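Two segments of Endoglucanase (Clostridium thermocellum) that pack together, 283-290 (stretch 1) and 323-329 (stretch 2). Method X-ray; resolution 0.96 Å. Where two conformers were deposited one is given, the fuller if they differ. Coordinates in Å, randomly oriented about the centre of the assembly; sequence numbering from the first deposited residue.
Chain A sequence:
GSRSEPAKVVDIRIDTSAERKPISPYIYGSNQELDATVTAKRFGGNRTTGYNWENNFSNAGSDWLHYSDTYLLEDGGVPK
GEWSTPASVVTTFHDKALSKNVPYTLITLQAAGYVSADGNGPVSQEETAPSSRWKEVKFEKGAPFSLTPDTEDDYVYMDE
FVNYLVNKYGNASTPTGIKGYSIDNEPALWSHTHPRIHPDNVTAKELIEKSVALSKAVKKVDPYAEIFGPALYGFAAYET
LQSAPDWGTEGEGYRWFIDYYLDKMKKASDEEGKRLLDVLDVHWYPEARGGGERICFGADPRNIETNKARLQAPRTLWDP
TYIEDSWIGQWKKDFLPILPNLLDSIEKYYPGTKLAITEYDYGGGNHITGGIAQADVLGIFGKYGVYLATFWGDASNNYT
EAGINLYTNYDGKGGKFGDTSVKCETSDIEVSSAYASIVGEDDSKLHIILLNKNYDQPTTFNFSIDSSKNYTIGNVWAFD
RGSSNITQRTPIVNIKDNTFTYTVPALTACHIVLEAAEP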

# COMPACT_ATOMS: atom_id res chain seq x y z
N HIS A 283 5.75 4.50 -1.87
CA HIS A 283 4.87 5.23 -0.96
C HIS A 283 4.39 6.47 -1.69
O HIS A 283 5.17 7.15 -2.37
CB HIS A 283 5.61 5.64 0.30
CG HIS A 283 6.15 4.48 1.05
ND1 HIS A 283 5.91 3.15 0.86
CD2 HIS A 283 7.03 4.54 2.11
CE1 HIS A 283 6.60 2.45 1.80
NE2 HIS A 283 7.30 3.29 2.55
N TRP A 284 3.08 6.78 -1.55
CA TRP A 284 2.48 7.90 -2.25
C TRP A 284 1.57 8.65 -1.27
O TRP A 284 0.42 8.28 -1.05
CB TRP A 284 1.67 7.44 -3.49
CG TRP A 284 1.01 8.52 -4.25
CD1 TRP A 284 -0.32 8.88 -4.19
CD2 TRP A 284 1.62 9.41 -5.24
NE1 TRP A 284 -0.57 9.92 -5.11
CE2 TRP A 284 0.59 10.24 -5.76
CE3 TRP A 284 2.90 9.54 -5.76
CZ2 TRP A 284 0.84 11.20 -6.77
CZ3 TRP A 284 3.12 10.50 -6.77
CH2 TRP A 284 2.07 11.30 -7.24
N TYR A 285 2.13 9.71 -0.67
CA TYR A 285 1.34 10.65 0.12
C TYR A 285 1.07 11.80 -0.80
O TYR A 285 2.00 12.49 -1.24
CB TYR A 285 2.09 11.09 1.37
CG TYR A 285 2.23 9.95 2.37
CD1 TYR A 285 1.20 9.64 3.24
CD2 TYR A 285 3.40 9.21 2.45
CE1 TYR A 285 1.34 8.61 4.16
CE2 TYR A 285 3.57 8.20 3.36
CZ TYR A 285 2.53 7.90 4.26
OH TYR A 285 2.66 6.99 5.25
N PRO A 286 -0.20 12.04 -1.19
CA PRO A 286 -0.49 13.08 -2.18
C PRO A 286 0.10 14.41 -1.75
O PRO A 286 -0.05 14.82 -0.59
CB PRO A 286 -2.03 13.13 -2.20
CG PRO A 286 -2.39 11.79 -1.82
CD PRO A 286 -1.42 11.30 -0.80
N GLU A 287 0.67 15.11 -2.73
CA GLU A 287 1.10 16.48 -2.56
C GLU A 287 -0.01 17.48 -2.95
O GLU A 287 0.15 18.70 -2.78
CB GLU A 287 2.38 16.75 -3.37
CG GLU A 287 3.60 16.03 -2.84
CD GLU A 287 4.36 16.76 -1.73
OE1 GLU A 287 3.83 17.71 -1.11
OE2 GLU A 287 5.55 16.37 -1.52
N ALA A 288 -1.11 16.98 -3.48
CA ALA A 288 -2.22 17.84 -3.89
C ALA A 288 -2.59 18.83 -2.77
O ALA A 288 -2.71 18.44 -1.60
CB ALA A 288 -3.43 16.98 -4.21
N ARG A 289 -2.83 20.07 -3.20
CA ARG A 289 -3.22 21.14 -2.28
C ARG A 289 -4.60 21.69 -2.69
O ARG A 289 -4.98 21.68 -3.85
CB ARG A 289 -2.21 22.29 -2.35
CG ARG A 289 -0.81 21.86 -1.95
CD ARG A 289 0.25 22.94 -2.17
NE ARG A 289 -0.11 24.31 -1.84
CZ ARG A 289 0.02 24.80 -0.60
NH1 ARG A 289 0.53 23.99 0.36
NH2 ARG A 289 -0.36 26.04 -0.36
N GLY A 290 -5.29 22.23 -1.68
CA GLY A 290 -6.47 23.05 -1.97
C GLY A 290 -6.66 23.97 -0.78
O GLY A 290 -6.31 23.60 0.35
N ILE A 323 -4.61 17.98 -13.61
CA ILE A 323 -3.37 18.60 -13.13
C ILE A 323 -3.67 19.19 -11.74
O ILE A 323 -4.30 20.23 -11.59
CB ILE A 323 -2.90 19.70 -14.06
CG1 ILE A 323 -2.69 19.17 -15.50
CG2 ILE A 323 -1.60 20.28 -13.52
CD1 ILE A 323 -1.72 17.99 -15.60
N GLU A 324 -3.16 18.52 -10.73
CA GLU A 324 -3.34 18.94 -9.37
C GLU A 324 -2.51 20.21 -9.08
O GLU A 324 -1.57 20.53 -9.78
CB GLU A 324 -2.96 17.81 -8.38
CG GLU A 324 -1.48 17.51 -8.35
CD GLU A 324 -1.15 16.39 -7.41
OE1 GLU A 324 -2.03 15.48 -7.21
OE2 GLU A 324 0.01 16.35 -6.87
N ASP A 325 -2.88 20.87 -7.96
CA ASP A 325 -2.13 22.01 -7.46
C ASP A 325 -1.04 21.48 -6.52
O ASP A 325 -1.31 21.22 -5.34
CB ASP A 325 -3.06 22.95 -6.72
CG ASP A 325 -2.40 24.18 -6.17
OD1 ASP A 325 -1.20 24.37 -6.45
OD2 ASP A 325 -3.07 24.93 -5.42
N SER A 326 0.15 21.24 -7.07
CA SER A 326 1.29 20.79 -6.27
C SER A 326 2.54 20.99 -7.09
O SER A 326 2.48 21.21 -8.32
CB SER A 326 1.19 19.32 -5.90
OG SER A 326 1.53 18.51 -7.00
N TRP A 327 3.71 20.82 -6.44
CA TRP A 327 4.96 20.90 -7.19
C TRP A 327 5.08 19.80 -8.23
O TRP A 327 5.75 19.98 -9.26
CB TRP A 327 6.17 20.89 -6.23
CG TRP A 327 6.41 19.62 -5.47
CD1 TRP A 327 5.95 19.27 -4.22
CD2 TRP A 327 7.23 18.52 -5.88
NE1 TRP A 327 6.45 18.05 -3.83
CE2 TRP A 327 7.25 17.58 -4.83
CE3 TRP A 327 7.97 18.25 -7.03
CZ2 TRP A 327 7.99 16.39 -4.89
CZ3 TRP A 327 8.75 17.08 -7.09
CH2 TRP A 327 8.73 16.16 -6.02
N ILE A 328 4.46 18.64 -7.96
CA ILE A 328 4.45 17.53 -8.91
C ILE A 328 3.58 17.89 -10.11
O ILE A 328 3.98 17.73 -11.28
CB ILE A 328 4.03 16.23 -8.23
CG1 ILE A 328 4.97 15.90 -7.06
CG2 ILE A 328 4.08 15.09 -9.26
CD1 ILE A 328 4.53 14.66 -6.26
N GLY A 329 2.37 18.40 -9.84
CA GLY A 329 1.49 18.84 -10.94
C GLY A 329 2.12 19.93 -11.79
O GLY A 329 1.91 19.98 -13.02
O HOH W 1 0.80 14.22 -5.40
O HOH W 2 -4.88 20.01 -6.06
O HOH W 3 0.32 25.54 -4.52
O HOH W 4 -1.81 26.05 -3.45

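Contact between residues 283-290 and 323-329 of the endoglucanase, which buries 424 Å² counted over both sides. Glu287, Asp325 and Arg289 contribute the most surface.

Glu287 points its CA-to-CB bond toward the second stretch and bends (chi1 and chi2 both m) so that its carboxylate reaches the indole of Trp327. There Trp327 NE1 donates to Glu287 OE2 at 3.0 Å with an N-H...O angle of 165°; the acceptor lies at the ring edge, near the ring plane, where the N-H bond is directed. The CA-to-CB bond of Trp327 points sideways, and it is the end of the side chain that comes nearer. The aliphatic part of Glu287 is also used: its CG lies 3.8 Å from Ile328 CD1, and its CB lies 3.8 Å from Ser326 CB. The same methyl, Ile328 CD1, meets Trp284 CH2 at 4.3 Å, an apolar contact oblique to the Trp284 ring.

Arg289 and Asp325 are joined through backbone and water. Arg289 N donates to Asp325 O at 2.9 Å; the angle of 135° shows a bond that is short but bent. Water 2 adds a second backbone link, donating to Arg289 O (2.8 Å) and accepting from Asp325 N (2.9 Å). The side chains do not pair directly. Instead Arg289 NE donates to two waters, water 3 at 3.0 Å and water 4 at 2.9 Å, and each donates a hydrogen bond to a different carboxylate oxygen: water 3 to Asp325 OD1 at 2.7 Å, water 4 to Asp325 OD2 at 2.6 Å. Both residues are exposed, and the two waters span the gap between their opposite charges.

The buried Glu324 connects the contact to the start of the helix. Glu324 OE2 accepts from Ser326 OG at 2.6 Å and from water 1 at 2.7 Å; water 1 in turn accepts from Glu287 N at 2.8 Å, tying the carboxylate to the first stretch. Ser326 occupies the N-cap position, its OG accepting from Gly329 N at 3.0 Å in a nearly straight bond (176°). One hydroxyl thus donates to Glu324 and caps the helix that carries Trp327 and Ile328. Ala288 lies alongside, its CB 3.6 Å from Glu324 OE1. Ala288 N is also 3.6 Å from Glu324 OE2, but this amide is buried by the contact and has no hydrogen-bonding partner in the model.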